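Local coordinates for protein OHCU decarboxylase (Arabidopsis thaliana, PDB 2Q37) that catalyses the stereoselective decarboxylation of OHCU to (S)-allantoin with this N-terminal domain of a bifunctional enzyme of uric acid degradation, at residues A[76-81]-A[164-169]; A[121-124]-A[128-131]; A[148-153]-A[159-164]. All blocks are in the same frame, centred on the assembly; numbering follows the deposited sequence.

Contact 1: residues A[76-81]-A[164-169]. With 3AL (1-[(4S)-2,5-dioxoimidazolidin-4-yl]urea), chain B.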
ATOM      1  N   SER A  76      -7.388   9.656   2.298  1.00 36.82           N
ATOM      2  CA  SER A  76      -7.893  10.180   3.553  1.00 37.61           C
ATOM      3  C   SER A  76      -8.457  11.596   3.426  1.00 37.95           C
ATOM      4  O   SER A  76      -9.342  11.979   4.185  1.00 38.81           O
ATOM      5  CB  SER A  76      -6.781  10.179   4.604  1.00 37.80           C
ATOM      6  OG  SER A  76      -5.810  11.174   4.312  1.00 37.70           O
ATOM      7  N   ALA A  77      -7.959  12.369   2.466  1.00 36.49           N
ATOM      8  CA  ALA A  77      -8.424  13.743   2.301  1.00 35.90           C
ATOM      9  C   ALA A  77      -9.880  13.874   1.858  1.00 37.06           C
ATOM     10  O   ALA A  77     -10.444  14.980   1.864  1.00 38.64           O
ATOM     11  CB  ALA A  77      -7.531  14.476   1.319  1.00 31.71           C
ATOM     12  N   HIS A  78     -10.498  12.765   1.475  1.00 35.80           N
ATOM     13  CA  HIS A  78     -11.873  12.840   1.000  1.00 35.81           C
ATOM     14  C   HIS A  78     -12.919  12.466   2.013  1.00 34.71           C
ATOM     15  O   HIS A  78     -12.658  11.752   2.976  1.00 34.92           O
ATOM     16  CB  HIS A  78     -12.113  11.904  -0.195  1.00 34.31           C
ATOM     17  CG  HIS A  78     -11.230  12.159  -1.371  1.00 35.00           C
ATOM     18  ND1 HIS A  78     -11.451  13.190  -2.258  1.00 35.95           N
ATOM     19  CD2 HIS A  78     -10.166  11.471  -1.848  1.00 35.18           C
ATOM     20  CE1 HIS A  78     -10.566  13.123  -3.237  1.00 35.94           C
ATOM     21  NE2 HIS A  78      -9.774  12.089  -3.012  1.00 36.97           N
ATOM     22  N   PRO A  79     -14.127  12.981   1.812  1.00 34.55           N
ATOM     23  CA  PRO A  79     -15.231  12.653   2.710  1.00 35.31           C
ATOM     24  C   PRO A  79     -15.738  11.290   2.195  1.00 36.78           C
ATOM     25  O   PRO A  79     -15.667  11.005   0.989  1.00 34.60           O
ATOM     26  CB  PRO A  79     -16.240  13.775   2.451  1.00 34.04           C
ATOM     27  CG  PRO A  79     -15.934  14.188   1.027  1.00 36.26           C
ATOM     28  CD  PRO A  79     -14.427  14.178   1.007  1.00 33.76           C
ATOM     29  N   GLN A  80     -16.234  10.441   3.089  1.00 39.36           N
ATOM     30  CA  GLN A  80     -16.750   9.148   2.658  1.00 41.93           C
ATOM     31  C   GLN A  80     -17.922   9.382   1.718  1.00 43.83           C
ATOM     32  O   GLN A  80     -18.485  10.482   1.675  1.00 44.09           O
ATOM     33  CB  GLN A  80     -17.269   8.345   3.841  1.00 42.91           C
ATOM     34  CG  GLN A  80     -16.311   8.174   4.982  1.00 46.95           C
ATOM     35  CD  GLN A  80     -16.859   7.205   6.011  1.00 51.27           C
ATOM     36  OE1 GLN A  80     -18.006   7.339   6.471  1.00 53.19           O
ATOM     37  NE2 GLN A  80     -16.049   6.215   6.376  1.00 51.64           N
ATOM     38  N   ILE A  81     -18.291   8.353   0.961  1.00 44.63           N
ATOM     39  CA  ILE A  81     -19.436   8.462   0.073  1.00 44.84           C
ATOM     40  C   ILE A  81     -20.676   8.350   0.958  1.00 46.51           C
ATOM     41  O   ILE A  81     -20.962   7.289   1.519  1.00 45.94           O
ATOM     42  CB  ILE A  81     -19.454   7.331  -0.974  1.00 43.12           C
ATOM     43  CG1 ILE A  81     -18.309   7.534  -1.978  1.00 42.56           C
ATOM     44  CG2 ILE A  81     -20.811   7.294  -1.671  1.00 38.65           C
ATOM     45  CD1 ILE A  81     -18.374   8.844  -2.773  1.00 37.63           C
HETATM   46  N   MSE A 164      -6.711   4.459  -8.925  1.00 35.39           N
HETATM   47  CA  MSE A 164      -7.261   4.810 -10.221  1.00 39.54           C
HETATM   48  C   MSE A 164      -8.483   5.733 -10.064  1.00 36.86           C
HETATM   49  O   MSE A 164      -8.619   6.729 -10.778  1.00 34.10           O
HETATM   50  CB  MSE A 164      -7.651   3.533 -10.949  1.00 47.98           C
HETATM   51  CG  MSE A 164      -8.215   3.757 -12.323  1.00 61.96           C
HETATM   52 SE   MSE A 164      -8.949   2.096 -12.961  1.00 84.61          SE
HETATM   53  CE  MSE A 164      -7.497   0.874 -12.418  1.00 72.47           C
ATOM     54  N   GLU A 165      -9.380   5.381  -9.148  1.00 33.96           N
ATOM     55  CA  GLU A 165     -10.543   6.212  -8.886  1.00 33.31           C
ATOM     56  C   GLU A 165     -10.064   7.627  -8.463  1.00 33.95           C
ATOM     57  O   GLU A 165     -10.597   8.643  -8.913  1.00 31.97           O
ATOM     58  CB  GLU A 165     -11.383   5.591  -7.782  1.00 30.83           C
ATOM     59  CG  GLU A 165     -12.126   4.365  -8.224  1.00 30.67           C
ATOM     60  CD  GLU A 165     -12.969   4.640  -9.444  1.00 32.80           C
ATOM     61  OE1 GLU A 165     -13.789   5.574  -9.386  1.00 30.04           O
ATOM     62  OE2 GLU A 165     -12.814   3.930 -10.466  1.00 37.77           O
ATOM     63  N   GLN A 166      -9.042   7.673  -7.612  1.00 32.88           N
ATOM     64  CA  GLN A 166      -8.470   8.922  -7.131  1.00 32.30           C
ATOM     65  C   GLN A 166      -7.928   9.734  -8.298  1.00 33.22           C
ATOM     66  O   GLN A 166      -8.083  10.950  -8.348  1.00 33.05           O
ATOM     67  CB  GLN A 166      -7.350   8.605  -6.136  1.00 31.32           C
ATOM     68  CG  GLN A 166      -6.394   9.712  -5.819  1.00 30.83           C
ATOM     69  CD  GLN A 166      -7.050  10.848  -5.070  1.00 35.57           C
ATOM     70  OE1 GLN A 166      -7.793  10.637  -4.109  1.00 32.09           O
ATOM     71  NE2 GLN A 166      -6.768  12.075  -5.503  1.00 38.02           N
HETATM   72  N   MSE A 167      -7.294   9.056  -9.241  1.00 33.94           N
HETATM   73  CA  MSE A 167      -6.728   9.751 -10.381  1.00 35.25           C
HETATM   74  C   MSE A 167      -7.832  10.319 -11.246  1.00 34.09           C
HETATM   75  O   MSE A 167      -7.695  11.412 -11.782  1.00 35.46           O
HETATM   76  CB  MSE A 167      -5.858   8.813 -11.210  1.00 39.74           C
HETATM   77  CG  MSE A 167      -5.114   9.512 -12.331  1.00 46.22           C
HETATM   78 SE   MSE A 167      -3.844  10.860 -11.702  1.00 60.43          SE
HETATM   79  CE  MSE A 167      -4.678  12.470 -12.473  1.00 55.48           C
ATOM     80  N   LYS A 168      -8.926   9.581 -11.398  1.00 31.54           N
ATOM     81  CA  LYS A 168     -10.029  10.096 -12.195  1.00 31.85           C
ATOM     82  C   LYS A 168     -10.589  11.384 -11.557  1.00 31.50           C
ATOM     83  O   LYS A 168     -10.881  12.349 -12.254  1.00 32.92           O
ATOM     84  CB  LYS A 168     -11.148   9.056 -12.328  1.00 30.98           C
ATOM     85  CG  LYS A 168     -10.789   7.834 -13.174  1.00 32.77           C
ATOM     86  CD  LYS A 168     -12.045   7.043 -13.512  1.00 34.24           C
ATOM     87  CE  LYS A 168     -11.920   5.594 -13.112  1.00 35.93           C
ATOM     88  NZ  LYS A 168     -13.181   4.841 -13.374  1.00 38.62           N
ATOM     89  N   ILE A 169     -10.722  11.388 -10.233  1.00 29.48           N
ATOM     90  CA  ILE A 169     -11.241  12.533  -9.499  1.00 28.65           C
ATOM     91  C   ILE A 169     -10.338  13.739  -9.735  1.00 30.57           C
ATOM     92  O   ILE A 169     -10.806  14.862  -9.949  1.00 28.79           O
ATOM     93  CB  ILE A 169     -11.262  12.251  -7.984  1.00 25.29           C
ATOM     94  CG1 ILE A 169     -12.328  11.205  -7.667  1.00 23.70           C
ATOM     95  CG2 ILE A 169     -11.497  13.557  -7.219  1.00 25.26           C
ATOM     96  CD1 ILE A 169     -12.253  10.632  -6.265  1.00 20.24           C
TER
HETATM   97  C4  3AL B 200     -14.455  11.211  -3.187  1.00 34.92           C
HETATM   98  C5  3AL B 200     -14.641  12.644  -3.150  1.00 34.46           C
HETATM   99  O5  3AL B 200     -14.444  13.502  -2.329  1.00 37.63           O
HETATM  100  N7  3AL B 200     -15.172  13.086  -4.378  1.00 36.27           N
HETATM  101  C8  3AL B 200     -15.323  11.945  -5.152  1.00 36.27           C
HETATM  102  O8  3AL B 200     -15.767  11.976  -6.293  1.00 34.99           O
HETATM  103  N9  3AL B 200     -14.912  10.803  -4.468  1.00 36.03           N
HETATM  104  N3  3AL B 200     -15.080  10.560  -2.037  1.00 32.20           N
HETATM  105  C2  3AL B 200     -14.929   9.092  -1.959  1.00 28.33           C
HETATM  106  N1  3AL B 200     -15.432   8.564  -0.995  1.00 30.29           N
HETATM  107  O2  3AL B 200     -14.265   8.459  -2.907  1.00 26.49           O

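Contact 2: residues A[121-124]-A[128-131]. With 3AL (1-[(4S)-2,5-dioxoimidazolidin-4-yl]urea), chain B.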
ATOM      1  N   VAL A 121     -17.873   1.799   7.236  1.00 45.58           N
ATOM      2  CA  VAL A 121     -17.192   1.388   8.446  1.00 44.48           C
ATOM      3  C   VAL A 121     -16.582   0.010   8.215  1.00 44.07           C
ATOM      4  O   VAL A 121     -15.428  -0.222   8.575  1.00 44.42           O
ATOM      5  CB  VAL A 121     -18.169   1.294   9.622  1.00 44.69           C
ATOM      6  CG1 VAL A 121     -17.468   0.667  10.824  1.00 43.97           C
ATOM      7  CG2 VAL A 121     -18.690   2.670   9.967  1.00 43.07           C
ATOM      8  N   LEU A 122     -17.363  -0.897   7.620  1.00 43.30           N
ATOM      9  CA  LEU A 122     -16.897  -2.257   7.342  1.00 43.11           C
ATOM     10  C   LEU A 122     -15.710  -2.266   6.388  1.00 42.55           C
ATOM     11  O   LEU A 122     -14.770  -3.027   6.571  1.00 44.72           O
ATOM     12  CB  LEU A 122     -17.995  -3.106   6.707  1.00 43.39           C
ATOM     13  CG  LEU A 122     -19.357  -3.242   7.378  1.00 45.53           C
ATOM     14  CD1 LEU A 122     -20.122  -4.346   6.647  1.00 45.66           C
ATOM     15  CD2 LEU A 122     -19.211  -3.585   8.862  1.00 44.42           C
ATOM     16  N   TYR A 123     -15.770  -1.423   5.363  1.00 40.72           N
ATOM     17  CA  TYR A 123     -14.718  -1.351   4.361  1.00 40.04           C
ATOM     18  C   TYR A 123     -13.405  -0.805   4.926  1.00 40.59           C
ATOM     19  O   TYR A 123     -12.327  -1.303   4.601  1.00 40.89           O
ATOM     20  CB  TYR A 123     -15.221  -0.500   3.185  1.00 39.39           C
ATOM     21  CG  TYR A 123     -14.277  -0.350   2.014  1.00 35.76           C
ATOM     22  CD1 TYR A 123     -13.148   0.472   2.101  1.00 36.46           C
ATOM     23  CD2 TYR A 123     -14.524  -1.004   0.812  1.00 35.68           C
ATOM     24  CE1 TYR A 123     -12.283   0.640   1.015  1.00 35.05           C
ATOM     25  CE2 TYR A 123     -13.664  -0.841  -0.289  1.00 36.48           C
ATOM     26  CZ  TYR A 123     -12.550  -0.020  -0.169  1.00 34.91           C
ATOM     27  OH  TYR A 123     -11.697   0.133  -1.222  1.00 34.11           O
ATOM     28  N   LYS A 124     -13.503   0.204   5.785  1.00 41.51           N
ATOM     29  CA  LYS A 124     -12.329   0.820   6.391  1.00 42.58           C
ATOM     30  C   LYS A 124     -11.626  -0.181   7.282  1.00 44.14           C
ATOM     31  O   LYS A 124     -10.397  -0.234   7.334  1.00 43.46           O
ATOM     32  CB  LYS A 124     -12.748   2.039   7.207  1.00 42.95           C
ATOM     33  CG  LYS A 124     -11.711   3.139   7.257  1.00 44.58           C
ATOM     34  CD  LYS A 124     -10.534   2.768   8.132  1.00 47.85           C
ATOM     35  CE  LYS A 124      -9.577   3.945   8.273  1.00 49.32           C
ATOM     36  NZ  LYS A 124     -10.308   5.227   8.525  1.00 49.60           N
ATOM     37  N   GLY A 128      -8.265  -0.668   5.409  1.00 33.66           N
ATOM     38  CA  GLY A 128      -7.320   0.270   5.993  1.00 32.53           C
ATOM     39  C   GLY A 128      -7.427   1.703   5.516  1.00 32.10           C
ATOM     40  O   GLY A 128      -6.743   2.576   6.031  1.00 33.86           O
ATOM     41  N   PHE A 129      -8.244   1.947   4.504  1.00 31.90           N
ATOM     42  CA  PHE A 129      -8.471   3.299   4.002  1.00 30.92           C
ATOM     43  C   PHE A 129      -9.947   3.322   3.626  1.00 30.25           C
ATOM     44  O   PHE A 129     -10.575   2.259   3.531  1.00 31.28           O
ATOM     45  CB  PHE A 129      -7.560   3.609   2.804  1.00 30.49           C
ATOM     46  CG  PHE A 129      -7.446   2.485   1.811  1.00 32.97           C
ATOM     47  CD1 PHE A 129      -8.460   2.257   0.861  1.00 32.37           C
ATOM     48  CD2 PHE A 129      -6.325   1.639   1.820  1.00 32.01           C
ATOM     49  CE1 PHE A 129      -8.359   1.203  -0.064  1.00 32.37           C
ATOM     50  CE2 PHE A 129      -6.211   0.573   0.895  1.00 31.01           C
ATOM     51  CZ  PHE A 129      -7.228   0.354  -0.048  1.00 30.96           C
ATOM     52  N   ILE A 130     -10.521   4.504   3.439  1.00 28.30           N
ATOM     53  CA  ILE A 130     -11.941   4.580   3.098  1.00 27.13           C
ATOM     54  C   ILE A 130     -12.224   4.161   1.654  1.00 26.00           C
ATOM     55  O   ILE A 130     -11.313   4.024   0.839  1.00 26.19           O
ATOM     56  CB  ILE A 130     -12.517   6.018   3.315  1.00 26.23           C
ATOM     57  CG1 ILE A 130     -11.793   7.021   2.426  1.00 26.53           C
ATOM     58  CG2 ILE A 130     -12.345   6.438   4.759  1.00 24.57           C
ATOM     59  CD1 ILE A 130     -12.512   8.346   2.348  1.00 25.71           C
ATOM     60  N   PHE A 131     -13.500   3.946   1.353  1.00 25.46           N
ATOM     61  CA  PHE A 131     -13.928   3.566   0.014  1.00 25.70           C
ATOM     62  C   PHE A 131     -13.797   4.789  -0.933  1.00 25.79           C
ATOM     63  O   PHE A 131     -14.445   5.824  -0.726  1.00 26.45           O
ATOM     64  CB  PHE A 131     -15.375   3.075   0.081  1.00 23.73           C
ATOM     65  CG  PHE A 131     -15.973   2.772  -1.258  1.00 26.23           C
ATOM     66  CD1 PHE A 131     -15.489   1.717  -2.034  1.00 25.97           C
ATOM     67  CD2 PHE A 131     -17.042   3.531  -1.748  1.00 25.76           C
ATOM     68  CE1 PHE A 131     -16.073   1.421  -3.288  1.00 27.20           C
ATOM     69  CE2 PHE A 131     -17.630   3.244  -2.998  1.00 25.86           C
ATOM     70  CZ  PHE A 131     -17.145   2.189  -3.766  1.00 22.91           C
TER
HETATM   71  C4  3AL B 200     -14.455  11.211  -3.187  1.00 34.92           C
HETATM   72  C5  3AL B 200     -14.641  12.644  -3.150  1.00 34.46           C
HETATM   73  O5  3AL B 200     -14.444  13.502  -2.329  1.00 37.63           O
HETATM   74  N7  3AL B 200     -15.172  13.086  -4.378  1.00 36.27           N
HETATM   75  C8  3AL B 200     -15.323  11.945  -5.152  1.00 36.27           C
HETATM   76  O8  3AL B 200     -15.767  11.976  -6.293  1.00 34.99           O
HETATM   77  N9  3AL B 200     -14.912  10.803  -4.468  1.00 36.03           N
HETATM   78  N3  3AL B 200     -15.080  10.560  -2.037  1.00 32.20           N
HETATM   79  C2  3AL B 200     -14.929   9.092  -1.959  1.00 28.33           C
HETATM   80  N1  3AL B 200     -15.432   8.564  -0.995  1.00 30.29           N
HETATM   81  O2  3AL B 200     -14.265   8.459  -2.907  1.00 26.49           O
HETATM   82  O   HOH W   1     -11.077   2.925  -1.768  1.00 21.78           O

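Contact 3: residues A[148-153]-A[159-164]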
ATOM      1  N   LYS A 148     -20.118  -2.693  -1.986  1.00 43.58           N
ATOM      2  CA  LYS A 148     -20.356  -4.089  -1.594  1.00 44.44           C
ATOM      3  C   LYS A 148     -19.587  -5.027  -2.524  1.00 45.68           C
ATOM      4  O   LYS A 148     -18.984  -6.015  -2.088  1.00 46.63           O
ATOM      5  CB  LYS A 148     -21.840  -4.441  -1.688  1.00 43.85           C
ATOM      6  CG  LYS A 148     -22.685  -3.987  -0.526  1.00 44.27           C
ATOM      7  CD  LYS A 148     -24.137  -4.337  -0.785  1.00 43.64           C
ATOM      8  CE  LYS A 148     -25.023  -3.852   0.344  1.00 45.15           C
ATOM      9  NZ  LYS A 148     -26.387  -3.515  -0.173  1.00 44.53           N
ATOM     10  N   GLU A 149     -19.627  -4.714  -3.812  1.00 45.90           N
ATOM     11  CA  GLU A 149     -18.938  -5.505  -4.812  1.00 46.47           C
ATOM     12  C   GLU A 149     -17.444  -5.506  -4.457  1.00 46.57           C
ATOM     13  O   GLU A 149     -16.853  -6.555  -4.193  1.00 46.91           O
ATOM     14  CB  GLU A 149     -19.148  -4.872  -6.194  1.00 48.97           C
ATOM     15  CG  GLU A 149     -19.056  -5.816  -7.370  1.00 55.80           C
ATOM     16  CD  GLU A 149     -20.377  -6.541  -7.657  1.00 61.31           C
ATOM     17  OE1 GLU A 149     -20.951  -7.149  -6.716  1.00 62.41           O
ATOM     18  OE2 GLU A 149     -20.840  -6.510  -8.828  1.00 62.56           O
ATOM     19  N   ARG A 150     -16.846  -4.316  -4.419  1.00 44.75           N
ATOM     20  CA  ARG A 150     -15.417  -4.177  -4.142  1.00 43.12           C
ATOM     21  C   ARG A 150     -14.941  -4.725  -2.807  1.00 42.59           C
ATOM     22  O   ARG A 150     -13.753  -5.012  -2.638  1.00 40.98           O
ATOM     23  CB  ARG A 150     -15.003  -2.710  -4.290  1.00 41.28           C
ATOM     24  CG  ARG A 150     -14.938  -2.265  -5.748  1.00 38.61           C
ATOM     25  CD  ARG A 150     -14.816  -0.762  -5.888  1.00 36.74           C
ATOM     26  NE  ARG A 150     -13.702  -0.236  -5.114  1.00 34.26           N
ATOM     27  CZ  ARG A 150     -13.309   1.027  -5.156  1.00 33.07           C
ATOM     28  NH1 ARG A 150     -13.940   1.891  -5.946  1.00 30.70           N
ATOM     29  NH2 ARG A 150     -12.295   1.425  -4.396  1.00 33.00           N
ATOM     30  N   TYR A 151     -15.867  -4.884  -1.872  1.00 41.76           N
ATOM     31  CA  TYR A 151     -15.532  -5.397  -0.560  1.00 43.20           C
ATOM     32  C   TYR A 151     -14.888  -6.800  -0.632  1.00 43.92           C
ATOM     33  O   TYR A 151     -14.094  -7.187   0.236  1.00 44.02           O
ATOM     34  CB  TYR A 151     -16.794  -5.445   0.299  1.00 43.95           C
ATOM     35  CG  TYR A 151     -16.514  -5.745   1.755  1.00 45.48           C
ATOM     36  CD1 TYR A 151     -15.954  -4.781   2.587  1.00 45.19           C
ATOM     37  CD2 TYR A 151     -16.789  -6.996   2.294  1.00 45.59           C
ATOM     38  CE1 TYR A 151     -15.677  -5.058   3.917  1.00 46.74           C
ATOM     39  CE2 TYR A 151     -16.512  -7.283   3.623  1.00 46.24           C
ATOM     40  CZ  TYR A 151     -15.958  -6.312   4.425  1.00 46.47           C
ATOM     41  OH  TYR A 151     -15.667  -6.593   5.732  1.00 48.64           O
ATOM     42  N   GLU A 152     -15.224  -7.549  -1.673  1.00 43.70           N
ATOM     43  CA  GLU A 152     -14.705  -8.901  -1.862  1.00 44.80           C
ATOM     44  C   GLU A 152     -13.355  -8.993  -2.583  1.00 43.32           C
ATOM     45  O   GLU A 152     -12.926 -10.087  -2.959  1.00 44.40           O
ATOM     46  CB  GLU A 152     -15.725  -9.748  -2.633  1.00 46.43           C
ATOM     47  CG  GLU A 152     -16.435 -10.805  -1.806  1.00 52.34           C
ATOM     48  CD  GLU A 152     -17.309 -10.216  -0.719  1.00 54.87           C
ATOM     49  OE1 GLU A 152     -18.103  -9.304  -1.038  1.00 57.50           O
ATOM     50  OE2 GLU A 152     -17.207 -10.672   0.447  1.00 56.46           O
ATOM     51  N   ASN A 153     -12.697  -7.862  -2.799  1.00 39.89           N
ATOM     52  CA  ASN A 153     -11.409  -7.857  -3.480  1.00 36.12           C
ATOM     53  C   ASN A 153     -10.298  -8.043  -2.458  1.00 34.33           C
ATOM     54  O   ASN A 153     -10.506  -7.839  -1.264  1.00 33.36           O
ATOM     55  CB  ASN A 153     -11.203  -6.519  -4.202  1.00 37.34           C
ATOM     56  CG  ASN A 153     -12.073  -6.374  -5.439  1.00 38.45           C
ATOM     57  OD1 ASN A 153     -12.400  -5.262  -5.858  1.00 39.76           O
ATOM     58  ND2 ASN A 153     -12.438  -7.494  -6.038  1.00 38.75           N
ATOM     59  N   LEU A 159      -6.363  -1.456  -3.379  1.00 31.79           N
ATOM     60  CA  LEU A 159      -5.425  -0.351  -3.355  1.00 31.75           C
ATOM     61  C   LEU A 159      -5.159   0.170  -4.778  1.00 33.74           C
ATOM     62  O   LEU A 159      -4.868   1.351  -4.955  1.00 35.14           O
ATOM     63  CB  LEU A 159      -4.130  -0.815  -2.696  1.00 29.57           C
ATOM     64  CG  LEU A 159      -3.039   0.156  -2.238  1.00 31.27           C
ATOM     65  CD1 LEU A 159      -1.925   0.105  -3.212  1.00 30.50           C
ATOM     66  CD2 LEU A 159      -3.588   1.589  -2.062  1.00 30.04           C
ATOM     67  N   GLU A 160      -5.262  -0.691  -5.791  1.00 32.18           N
ATOM     68  CA  GLU A 160      -5.013  -0.236  -7.157  1.00 33.27           C
ATOM     69  C   GLU A 160      -6.212   0.494  -7.719  1.00 30.39           C
ATOM     70  O   GLU A 160      -6.066   1.503  -8.400  1.00 29.08           O
ATOM     71  CB  GLU A 160      -4.699  -1.392  -8.094  1.00 37.44           C
ATOM     72  CG  GLU A 160      -3.260  -1.815  -8.107  1.00 47.24           C
ATOM     73  CD  GLU A 160      -2.915  -2.551  -9.392  1.00 51.91           C
ATOM     74  OE1 GLU A 160      -3.726  -3.423  -9.798  1.00 53.16           O
ATOM     75  OE2 GLU A 160      -1.845  -2.249  -9.985  1.00 52.54           O
ATOM     76  N   ILE A 161      -7.387  -0.054  -7.443  1.00 27.08           N
ATOM     77  CA  ILE A 161      -8.638   0.511  -7.891  1.00 25.97           C
ATOM     78  C   ILE A 161      -8.834   1.899  -7.255  1.00 25.34           C
ATOM     79  O   ILE A 161      -9.195   2.853  -7.934  1.00 25.15           O
ATOM     80  CB  ILE A 161      -9.816  -0.436  -7.522  1.00 25.26           C
ATOM     81  CG1 ILE A 161      -9.679  -1.757  -8.289  1.00 24.01           C
ATOM     82  CG2 ILE A 161     -11.152   0.225  -7.849  1.00 22.35           C
ATOM     83  CD1 ILE A 161     -10.714  -2.822  -7.892  1.00 22.68           C
ATOM     84  N   ALA A 162      -8.584   2.013  -5.958  1.00 23.95           N
ATOM     85  CA  ALA A 162      -8.721   3.295  -5.298  1.00 24.57           C
ATOM     86  C   ALA A 162      -7.764   4.308  -5.926  1.00 25.48           C
ATOM     87  O   ALA A 162      -8.127   5.480  -6.105  1.00 24.60           O
ATOM     88  CB  ALA A 162      -8.435   3.162  -3.810  1.00 22.66           C
ATOM     89  N   ALA A 163      -6.554   3.866  -6.260  1.00 24.86           N
ATOM     90  CA  ALA A 163      -5.547   4.757  -6.845  1.00 28.70           C
ATOM     91  C   ALA A 163      -6.037   5.315  -8.170  1.00 31.77           C
ATOM     92  O   ALA A 163      -5.808   6.481  -8.498  1.00 31.69           O
ATOM     93  CB  ALA A 163      -4.200   4.007  -7.051  1.00 26.27           C
HETATM   94  N   MSE A 164      -6.711   4.459  -8.925  1.00 35.39           N
HETATM   95  CA  MSE A 164      -7.261   4.810 -10.221  1.00 39.54           C
HETATM   96  C   MSE A 164      -8.483   5.733 -10.064  1.00 36.86           C
HETATM   97  O   MSE A 164      -8.619   6.729 -10.778  1.00 34.10           O
HETATM   98  CB  MSE A 164      -7.651   3.533 -10.949  1.00 47.98           C
HETATM   99  CG  MSE A 164      -8.215   3.757 -12.323  1.00 61.96           C
HETATM  100 SE   MSE A 164      -8.949   2.096 -12.961  1.00 84.61          SE
HETATM  101  CE  MSE A 164      -7.497   0.874 -12.418  1.00 72.47           C
TER

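Contact 1: residues A[76-81]-A[164-169]
H78, in the loop that follows helix 68-76, reaches across to Q166 on helix 155-178, with the two CA atoms 9.6 Å apart, so the backbones stay well separated and side chains bridge the gap. H78 is the proton donor of the decarboxylase, and its imidazole is used at both nitrogens. NE2 gives a hydrogen bond to Q166 OE1 at 2.7 Å; the oxygen lies at the ring edge, almost in the imidazole plane, while the donor is tilted 18° from the carbonyl plane. Q166 delivers that oxygen because its chain, leaving with CG anti to the backbone N, bends at chi2 (67°). On the other nitrogen, ND1 makes a weak hydrogen bond to O5 of the bound (S)-allantoin, 3.0 Å away. I169 CG2 approaches H78 CE1 obliquely at 4.1 Å, and the same residue sends CD1 to within 3.2 Å of allantoin N9. From the loop, the carbonyl O of P79 accepts a hydrogen bond from allantoin N1 at 3.2 Å and a weaker one from N3. A phenylalanine in place of H78 would probably leave both Q166 OE1 and allantoin O5 without their donor. Q166 thus acts as a second-shell residue: its hydrogen bond to NE2 probably limits the rotation of the imidazole, while ND1 faces the ligand in the pocket.

Contact 2: residues A[121-124]-A[128-131]
Y123, in the last turns of helix 110-127, packs against F129 and F131 of the chain that follows the helix end, a compact example of a helix C-terminus closed by glycine in the all-helical OHCU decarboxylase domain. G128 is the first residue to leave the helix and has a positive phi (94°), at which a side chain would collide with the preceding carbonyl oxygen. Its N-H still bonds to K124 O at 2.9 Å.

The phenol ring organises what follows. F131 meets it as a T-shaped pair, its edge toward the Y123 face, with ring centroids 5.4 Å apart and planes at 74°. The closest ring atoms are F131 CD1 and Y123 CE2, at 3.6 Å. F131 CB hangs over the same ring in a CH-pi contact, 3.9 Å from the centroid and nearly on the ring normal. The F131 chi1 of 175° puts CG anti to the backbone N, which turns the ring edge toward the phenol face while CB stays above it. At the edge of the phenol, close to its plane, sits the carbonyl O of F129, and the F129 ring brings CE1 obliquely to the hydroxyl end. Further along, K124 rests its aliphatic CG near I130 CG2.

Outside the two segments, Y123 OH is hydrogen-bonded to E158 OE1, and L147 packs on both Y123 and F131. F131 also belongs to the allantoin site, where its carbonyl O accepts from ligand N1 at 2.9 Å. Beside this position a water donates to I130 O at 2.8 Å and to Y123 OH at 2.9 Å, tying the phenol to the backbone next to the pocket.

Contact 3: residues A[148-153]-A[159-164]
R150 and I161 meet across the short connection between helix 140-150 and helix 155-178, where a type I beta turn from R150 to N153 starts the change of direction. I161 CG2 sits over the centre of one guanidinium face, 3.5 Å from R150 CZ, and at 3.8 Å from R150 NE. The arginine gets there by a bend at chi3 (53°), and the two side chains run alongside each other, pointing in opposite senses. Beyond CG2, the R150 NH2 group comes to 4.3 Å from A162 CB, a looser touch. The turn itself is closed by N153 N bonding to R150 O at 3.0 Å.

The guanidinium nitrogens have polar partners: R150 NE forms a salt bridge with E158 OE1, and NH1 bonds to the carbonyl O of I132, while a methyl lies on one face of the group. R150 also touches F131 and I133, two residues of the allantoin site. Around the contact, A162 and L159 pack on F75 of helix 68-76, K148 and Y151 lean on helix 110-127, and L159 and E160 meet I156 of the second subunit.

Overall arrangement
All three contacts lie within one all-helical OHCU decarboxylase domain, with centres 10 to 12 Å apart. Contact 1 spans the longest stretch of sequence, and contacts 2 and 3 fall one after the other between its two segments. Contacts 1 and 3 share helix 155-178, meeting at M164, whereas helices 110-127 and 140-150, consecutive in the chain, carry contacts 2 and 3. Contacts 1 and 2 both reach the allantoin, one through H78 and P79, the other through F131. Contact 3 adjoins both: R150 packs on E165 and on F131, with R150 CZ 3.4 Å from F131 CE1. The pocket is thereby assembled from pieces far apart in the sequence, with the connection between helices 140-150 and 155-178 next to it.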